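Local coordinates for AxyAgu115A (Amphibacillus xylanus NBRC 15112, PDB 6NPS), which is a family GH115 alpha-glucuronidase that probably cleaves glucuronic acid substituents from arabinoglucuronoxylan, at residues K592-A595 and E601-K604; E607-C612 and K651-S656; D836-V841 and N870-E875. The protein carries 3 engineered substitutions. All coordinates share one frame; numbering follows the deposited sequence.

Contact 1 of 3, residues K592-A595 and E601-K604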
loop_
_atom_site.group_PDB
_atom_site.type_symbol
_atom_site.label_atom_id
_atom_site.label_comp_id
_atom_site.label_asym_id
_atom_site.label_seq_id
_atom_site.Cartn_x
_atom_site.Cartn_y
_atom_site.Cartn_z
ATOM N N LYS A 592 -3.283 10.131 3.297
ATOM C CA LYS A 592 -2.619 8.838 3.326
ATOM C C LYS A 592 -1.148 8.970 3.709
ATOM O O LYS A 592 -0.624 8.149 4.459
ATOM C CB LYS A 592 -2.751 8.191 1.954
ATOM C CG LYS A 592 -2.116 6.825 1.782
ATOM C CD LYS A 592 -2.439 6.302 0.358
ATOM C CE LYS A 592 -1.754 4.980 0.029
ATOM N NZ LYS A 592 -0.528 5.185 -0.787
ATOM N N TYR A 593 -0.451 9.955 3.141
ATOM C CA TYR A 593 0.982 10.111 3.393
ATOM C C TYR A 593 1.238 10.501 4.851
ATOM O O TYR A 593 2.161 9.982 5.497
ATOM C CB TYR A 593 1.548 11.169 2.432
ATOM C CG TYR A 593 3.011 11.521 2.635
ATOM C CD1 TYR A 593 4.018 10.852 1.934
ATOM C CD2 TYR A 593 3.387 12.509 3.533
ATOM C CE1 TYR A 593 5.373 11.190 2.104
ATOM C CE2 TYR A 593 4.741 12.846 3.727
ATOM C CZ TYR A 593 5.724 12.173 3.007
ATOM O OH TYR A 593 7.055 12.495 3.196
ATOM N N ALA A 594 0.450 11.441 5.374
ATOM C CA ALA A 594 0.608 11.832 6.773
ATOM C C ALA A 594 0.265 10.683 7.706
ATOM O O ALA A 594 0.895 10.512 8.769
ATOM C CB ALA A 594 -0.282 13.036 7.074
ATOM N N ALA A 595 -0.688 9.848 7.319
ATOM C CA ALA A 595 -1.092 8.764 8.216
ATOM C C ALA A 595 -0.021 7.678 8.334
ATOM O O ALA A 595 0.160 7.113 9.413
ATOM C CB ALA A 595 -2.408 8.145 7.758
ATOM N N GLU A 601 -2.186 15.330 12.137
ATOM C CA GLU A 601 -2.809 16.161 11.106
ATOM C C GLU A 601 -3.460 15.343 10.001
ATOM O O GLU A 601 -4.294 15.884 9.262
ATOM C CB GLU A 601 -1.776 17.104 10.499
ATOM C CG GLU A 601 -0.804 16.434 9.543
ATOM C CD GLU A 601 0.322 17.370 9.081
ATOM O OE1 GLU A 601 1.135 17.809 9.938
ATOM O OE2 GLU A 601 0.389 17.660 7.858
ATOM N N ALA A 602 -3.136 14.051 9.880
ATOM C CA ALA A 602 -3.894 13.194 8.963
ATOM C C ALA A 602 -5.394 13.252 9.216
ATOM O O ALA A 602 -6.196 13.192 8.279
ATOM C CB ALA A 602 -3.421 11.746 9.098
ATOM N N ASN A 603 -5.803 13.335 10.471
ATOM C CA ASN A 603 -7.214 13.155 10.786
ATOM C C ASN A 603 -8.053 14.308 10.240
ATOM O O ASN A 603 -9.142 14.098 9.678
ATOM C CB ASN A 603 -7.366 12.957 12.297
ATOM C CG ASN A 603 -6.745 11.633 12.760
ATOM O OD1 ASN A 603 -6.387 10.789 11.935
ATOM N ND2 ASN A 603 -6.583 11.465 14.061
ATOM N N LYS A 604 -7.528 15.526 10.321
ATOM C CA LYS A 604 -8.209 16.668 9.727
ATOM C C LYS A 604 -8.250 16.580 8.205
ATOM O O LYS A 604 -9.219 17.025 7.587
ATOM C CB LYS A 604 -7.513 17.962 10.159
ATOM C CG LYS A 604 -8.482 18.960 10.762
ATOM C CD LYS A 604 -8.964 18.507 12.145
ATOM C CE LYS A 604 -7.867 18.676 13.198
ATOM N NZ LYS A 604 -8.106 17.929 14.479
#

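Contact 2 of 3, residues E607-C612 and K651-S656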
loop_
_atom_site.group_PDB
_atom_site.type_symbol
_atom_site.label_atom_id
_atom_site.label_comp_id
_atom_site.label_asym_id
_atom_site.label_seq_id
_atom_site.Cartn_x
_atom_site.Cartn_y
_atom_site.Cartn_z
ATOM N N GLU A 607 -11.210 14.367 7.152
ATOM C CA GLU A 607 -12.481 15.080 7.196
ATOM C C GLU A 607 -12.631 16.003 5.990
ATOM O O GLU A 607 -13.738 16.147 5.460
ATOM C CB GLU A 607 -12.606 15.871 8.501
ATOM C CG GLU A 607 -12.558 14.974 9.737
ATOM C CD GLU A 607 -13.696 13.945 9.816
ATOM O OE1 GLU A 607 -13.453 12.837 10.338
ATOM O OE2 GLU A 607 -14.832 14.234 9.375
ATOM N N GLN A 608 -11.532 16.593 5.517
ATOM C CA GLN A 608 -11.608 17.433 4.318
ATOM C C GLN A 608 -11.923 16.601 3.069
ATOM O O GLN A 608 -12.674 17.050 2.196
ATOM C CB GLN A 608 -10.309 18.227 4.162
ATOM C CG GLN A 608 -10.236 19.328 5.215
ATOM C CD GLN A 608 -8.903 20.040 5.232
ATOM O OE1 GLN A 608 -7.911 19.536 4.722
ATOM N NE2 GLN A 608 -8.876 21.231 5.833
ATOM N N VAL A 609 -11.379 15.380 2.976
ATOM C CA VAL A 609 -11.703 14.506 1.851
ATOM C C VAL A 609 -13.184 14.176 1.856
ATOM O O VAL A 609 -13.869 14.286 0.831
ATOM C CB VAL A 609 -10.827 13.240 1.896
ATOM C CG1 VAL A 609 -11.286 12.223 0.798
ATOM C CG2 VAL A 609 -9.336 13.597 1.732
ATOM N N LYS A 610 -13.697 13.811 3.028
ATOM C CA LYS A 610 -15.107 13.486 3.204
ATOM C C LYS A 610 -16.005 14.641 2.775
ATOM O O LYS A 610 -17.053 14.440 2.131
ATOM C CB LYS A 610 -15.347 13.138 4.681
ATOM C CG LYS A 610 -16.327 12.049 4.978
ATOM C CD LYS A 610 -16.625 11.914 6.506
ATOM C CE LYS A 610 -15.366 11.915 7.348
ATOM N NZ LYS A 610 -15.655 11.530 8.800
ATOM N N ALA A 611 -15.619 15.871 3.129
ATOM C CA ALA A 611 -16.451 17.027 2.761
ATOM C C ALA A 611 -16.462 17.269 1.254
ATOM O O ALA A 611 -17.476 17.724 0.709
ATOM C CB ALA A 611 -15.963 18.286 3.476
ATOM N N CYS A 612 -15.326 17.040 0.578
ATOM C CA CYS A 612 -15.295 17.111 -0.888
ATOM C C CYS A 612 -16.244 16.107 -1.509
ATOM O O CYS A 612 -16.946 16.404 -2.502
ATOM C CB CYS A 612 -13.875 16.857 -1.407
ATOM S SG CYS A 612 -12.786 18.255 -1.124
ATOM N N LYS A 651 -14.413 2.924 -6.928
ATOM C CA LYS A 651 -14.278 3.016 -5.477
ATOM C C LYS A 651 -13.965 4.436 -5.033
ATOM O O LYS A 651 -13.193 5.165 -5.669
ATOM C CB LYS A 651 -13.197 2.061 -4.954
ATOM C CG LYS A 651 -13.621 0.583 -5.073
ATOM C CD LYS A 651 -12.480 -0.356 -4.732
ATOM C CE LYS A 651 -12.915 -1.823 -4.952
ATOM N NZ LYS A 651 -13.070 -2.172 -6.399
ATOM N N ASN A 652 -14.560 4.799 -3.901
ATOM C CA ASN A 652 -14.331 6.098 -3.282
ATOM C C ASN A 652 -12.946 6.170 -2.621
ATOM O O ASN A 652 -12.293 5.139 -2.399
ATOM C CB ASN A 652 -15.431 6.346 -2.250
ATOM C CG ASN A 652 -16.690 6.882 -2.883
ATOM O OD1 ASN A 652 -16.627 7.513 -3.932
ATOM N ND2 ASN A 652 -17.836 6.631 -2.262
ATOM N N PRO A 653 -12.482 7.378 -2.284
ATOM C CA PRO A 653 -11.244 7.501 -1.482
ATOM C C PRO A 653 -11.371 6.737 -0.181
ATOM O O PRO A 653 -12.433 6.719 0.449
ATOM C CB PRO A 653 -11.133 9.010 -1.209
ATOM C CG PRO A 653 -12.005 9.657 -2.247
ATOM C CD PRO A 653 -13.083 8.690 -2.615
ATOM N N VAL A 654 -10.286 6.084 0.216
ATOM C CA VAL A 654 -10.227 5.423 1.508
ATOM C C VAL A 654 -9.558 6.399 2.481
ATOM O O VAL A 654 -8.483 6.938 2.183
ATOM C CB VAL A 654 -9.438 4.109 1.425
ATOM C CG1 VAL A 654 -9.294 3.478 2.843
ATOM C CG2 VAL A 654 -10.128 3.118 0.466
ATOM N N LEU A 655 -10.190 6.651 3.621
ATOM C CA LEU A 655 -9.661 7.642 4.565
ATOM C C LEU A 655 -8.763 6.938 5.564
ATOM O O LEU A 655 -9.116 5.865 6.065
ATOM C CB LEU A 655 -10.781 8.327 5.344
ATOM C CG LEU A 655 -11.914 8.895 4.497
ATOM C CD1 LEU A 655 -12.942 9.481 5.425
ATOM C CD2 LEU A 655 -11.338 9.951 3.586
ATOM N N SER A 656 -7.634 7.561 5.903
ATOM C CA SER A 656 -6.736 6.993 6.901
ATOM C C SER A 656 -6.842 7.850 8.150
ATOM O O SER A 656 -6.789 9.077 8.050
ATOM C CB SER A 656 -5.294 6.990 6.413
ATOM O OG SER A 656 -5.113 6.125 5.299
#

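Contact 3 of 3, residues D836-V841 and N870-E875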
loop_
_atom_site.group_PDB
_atom_site.type_symbol
_atom_site.label_atom_id
_atom_site.label_comp_id
_atom_site.label_asym_id
_atom_site.label_seq_id
_atom_site.Cartn_x
_atom_site.Cartn_y
_atom_site.Cartn_z
ATOM N N ASP A 836 3.419 19.742 -41.479
ATOM C CA ASP A 836 3.301 18.575 -42.340
ATOM C C ASP A 836 4.593 18.211 -43.053
ATOM O O ASP A 836 4.608 17.232 -43.811
ATOM C CB ASP A 836 2.194 18.788 -43.376
ATOM C CG ASP A 836 2.401 20.049 -44.229
ATOM O OD1 ASP A 836 2.834 21.100 -43.698
ATOM O OD2 ASP A 836 2.096 19.991 -45.439
ATOM N N THR A 837 5.674 18.967 -42.849
ATOM C CA THR A 837 6.937 18.650 -43.500
ATOM C C THR A 837 7.697 17.616 -42.690
ATOM O O THR A 837 7.779 17.717 -41.464
ATOM C CB THR A 837 7.826 19.891 -43.624
ATOM O OG1 THR A 837 7.070 20.985 -44.160
ATOM C CG2 THR A 837 9.057 19.585 -44.486
ATOM N N HIS A 838 8.306 16.660 -43.390
ATOM C CA HIS A 838 9.326 15.789 -42.815
ATOM C C HIS A 838 10.671 16.476 -43.050
ATOM O O HIS A 838 11.192 16.488 -44.172
ATOM C CB HIS A 838 9.260 14.394 -43.435
ATOM C CG HIS A 838 7.964 13.676 -43.166
ATOM N ND1 HIS A 838 7.862 12.611 -42.291
ATOM C CD2 HIS A 838 6.712 13.884 -43.645
ATOM C CE1 HIS A 838 6.608 12.194 -42.247
ATOM N NE2 HIS A 838 5.890 12.948 -43.062
ATOM N N TYR A 839 11.231 17.059 -41.987
ATOM C CA TYR A 839 12.461 17.824 -42.084
ATOM C C TYR A 839 13.666 16.894 -42.120
ATOM O O TYR A 839 13.622 15.781 -41.596
ATOM C CB TYR A 839 12.564 18.774 -40.875
ATOM C CG TYR A 839 11.484 19.826 -40.862
ATOM C CD1 TYR A 839 10.397 19.743 -39.995
ATOM C CD2 TYR A 839 11.551 20.918 -41.741
ATOM C CE1 TYR A 839 9.401 20.718 -39.995
ATOM C CE2 TYR A 839 10.581 21.879 -41.764
ATOM C CZ TYR A 839 9.509 21.790 -40.893
ATOM O OH TYR A 839 8.539 22.781 -40.941
ATOM N N GLN A 840 14.760 17.365 -42.712
ATOM C CA GLN A 840 16.022 16.633 -42.725
ATOM C C GLN A 840 17.113 17.490 -42.106
ATOM O O GLN A 840 17.304 18.634 -42.516
ATOM C CB GLN A 840 16.392 16.237 -44.153
ATOM C CG GLN A 840 15.387 15.293 -44.753
ATOM C CD GLN A 840 16.042 14.158 -45.500
ATOM O OE1 GLN A 840 15.679 13.864 -46.641
ATOM N NE2 GLN A 840 17.019 13.509 -44.863
ATOM N N VAL A 841 17.829 16.932 -41.125
ATOM C CA VAL A 841 18.910 17.667 -40.483
ATOM C C VAL A 841 19.953 18.055 -41.513
ATOM O O VAL A 841 20.322 17.273 -42.404
ATOM C CB VAL A 841 19.530 16.864 -39.325
ATOM C CG1 VAL A 841 20.749 17.594 -38.773
ATOM C CG2 VAL A 841 18.491 16.596 -38.187
ATOM N N ASN A 870 0.814 10.508 -31.947
ATOM C CA ASN A 870 1.030 9.265 -32.650
ATOM C C ASN A 870 1.719 9.531 -33.981
ATOM O O ASN A 870 1.548 10.609 -34.555
ATOM C CB ASN A 870 -0.321 8.576 -32.875
ATOM C CG ASN A 870 -1.018 8.285 -31.577
ATOM O OD1 ASN A 870 -0.448 7.603 -30.726
ATOM N ND2 ASN A 870 -2.236 8.800 -31.391
ATOM N N PRO A 871 2.516 8.590 -34.504
ATOM C CA PRO A 871 3.150 8.811 -35.809
ATOM C C PRO A 871 2.115 9.138 -36.877
ATOM O O PRO A 871 1.016 8.564 -36.907
ATOM C CB PRO A 871 3.839 7.469 -36.113
ATOM C CG PRO A 871 3.919 6.739 -34.815
ATOM C CD PRO A 871 2.785 7.237 -33.973
ATOM N N VAL A 872 2.490 10.047 -37.793
ATOM C CA VAL A 872 1.563 10.486 -38.849
ATOM C C VAL A 872 1.582 9.601 -40.084
ATOM O O VAL A 872 0.728 9.779 -40.976
ATOM C CB VAL A 872 1.849 11.935 -39.309
ATOM C CG1 VAL A 872 1.756 12.856 -38.144
ATOM C CG2 VAL A 872 3.245 12.030 -39.986
ATOM N N THR A 873 2.516 8.657 -40.184
ATOM C CA THR A 873 2.532 7.741 -41.323
ATOM C C THR A 873 2.351 6.299 -40.848
ATOM O O THR A 873 2.484 5.981 -39.664
ATOM C CB THR A 873 3.825 7.826 -42.150
ATOM O OG1 THR A 873 4.861 7.088 -41.488
ATOM C CG2 THR A 873 4.268 9.277 -42.417
ATOM N N ARG A 874 2.069 5.414 -41.804
ATOM C CA ARG A 874 1.842 4.020 -41.446
ATOM C C ARG A 874 3.115 3.319 -40.993
ATOM O O ARG A 874 3.031 2.183 -40.510
ATOM C CB ARG A 874 1.212 3.267 -42.617
ATOM C CG ARG A 874 2.105 3.162 -43.844
ATOM C CD ARG A 874 1.331 2.628 -45.039
ATOM N NE ARG A 874 1.938 1.430 -45.619
ATOM C CZ ARG A 874 1.783 0.201 -45.136
ATOM N NH1 ARG A 874 1.046 0.002 -44.052
ATOM N NH2 ARG A 874 2.372 -0.825 -45.733
ATOM N N GLU A 875 4.273 3.981 -41.096
ATOM C CA GLU A 875 5.544 3.407 -40.667
ATOM C C GLU A 875 5.747 3.453 -39.154
ATOM O O GLU A 875 6.675 2.807 -38.647
ATOM C CB GLU A 875 6.699 4.118 -41.387
ATOM C CG GLU A 875 6.940 3.592 -42.812
ATOM C CD GLU A 875 6.414 4.525 -43.909
ATOM O OE1 GLU A 875 7.215 4.938 -44.779
ATOM O OE2 GLU A 875 5.203 4.843 -43.907
#

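Contact 1 of 3, residues K592-A595 and E601-K604
A594, A595 and A602 meet methyl against methyl where two helices come together, a worked example of how alanine lets helix backbones approach closely. The CA atoms of A594 and A602 stand only 5.2 Å apart, a spacing that leaves room for little more than a CB on each side.

The apolar contacts centre on A602, whose methyl is shared between two successive alanines of 592-595. A602 CB lies 4.0 Å from A594 CB and at the same distance from A595 CB. It also reaches the first helix's main chain, with A602 CB 3.8 Å from A595 N, so the methyl rests on backbone as well as on side chains. The CB of A594 returns this by approaching the CA of A602. All three alanines are buried.

A longer side chain extends the apolar patch on one flank. In E601 the CG sits between the backbone N and the carbonyl carbon (chi1 75°), which brings that methylene to 4.2 Å from A594 CB. From there the chain runs on extended, so the aliphatic part does the packing while the carboxylate is carried past it. Its OE1 makes a weak hydrogen bond to S705 OG, and a glycerol lies beside the side chain.

No hydrogen bond links the two segments directly; polar ties come from their surroundings. The carbonyl oxygen of A602 accepts from N591 ND2, a bond that itself joins the two helices.

In the fold, helix 564-596 and helix 601-629 form a helical hairpin, and these residues pack beside its short turn. S656 of strand 655-657 packs on A595, and V658 just after that strand meets both A595 and A602, while V654 of the second subunit packs on A595.

Contact 2 of 3, residues E607-C612 and K651-S656
P653 and V609 meet along one side of the pyrrolidine ring: V609 CG1 lies 3.8 Å from P653 CB and a little farther from CG. The one flat group of note is the carboxylate of E607. In the conformer described, one of two modelled, K610 NZ lies 2.9 Å from E607 OE2, on its syn side and 27° out of the carboxylate plane, completing a salt bridge one turn along the helix; its bond to OE1 is weak.

V609 also receives L655, and the two side chains run alongside each other, pointing opposite ways. With V609 CG1 anti to the backbone N (chi1 173°), this one methyl serves both partners, reaching L655 CD2 at 3.6 Å. The other branch of L655 is flanked by lysine: in the same conformer L655 CD1 lies 3.9 Å from K610 CE, the side chains roughly perpendicular.

L587 of helix 564-596 joins V609, while L655 pairs in an antiparallel ladder with a strand of the second subunit. The chemistry is therefore divided: buried apolar side chains join the loop and the start of the strand to the helix, and K610 probably lays its aliphatic stem beside them while its charge is paired with E607.

Contact 3 of 3, residues D836-V841 and N870-E875
H838 and T873 reach toward one another, ring against methyl, in a small contact between two loops. The closest pair is H838 CE1 and T873 CG2, at 3.7 Å. V872 adds a second methyl, its CG2 lying 4.1 Å from the same H838 CE1. Both methyls meet the imidazole obliquely, near CE1 and NE2, so the ring's far end rests against two neighbouring side chains of 870-875.

The polar part lies within 870-875. T873 OG1 accepts a hydrogen bond from E875 N at 3.2 Å, with an N-H...O angle of 153°, and this closes an ST turn. OG1 sits between the backbone N and the carbonyl carbon (chi1 79°), which leaves CG2 on the side facing H838; one torsion thus serves both turn and packing. With an alanine in place of T873, both branches go, which would probably leave E875 N without this acceptor and H838 CE1 without its nearest methyl.

Around the contact, V872 is backbone-bonded to L393, and N870 ND2 donates to D385 OD2 and L390 O. These partners follow strand 379-383 of the eight-stranded parallel barrel. What results is a loop-to-loop contact of the beta-rich GH115 C-terminal domain, with an ST turn in a loop that also bonds to this segment after a TIM-barrel strand.

Overall arrangement
Followed from the N terminus, the three contacts come in series, none nested in or crossing another. Contact 1 closes first, bridging the short turn between helices 564-596 and 601-629. Contact 2 opens farther along the second helix and closes a loop of 38 residues, bringing strand 655-657 back to the hairpin. These two touch where A595 CB lies 3.4 Å from S656 CB; together they build a helical and strand unit at the subunit interface. Contact 3 stands apart, its centre 49 Å from that of contact 1 and 46 Å from that of contact 2. It closes a 28-residue excursion containing strands 847-854 and 858-866 within the C-terminal domain, beside the barrel.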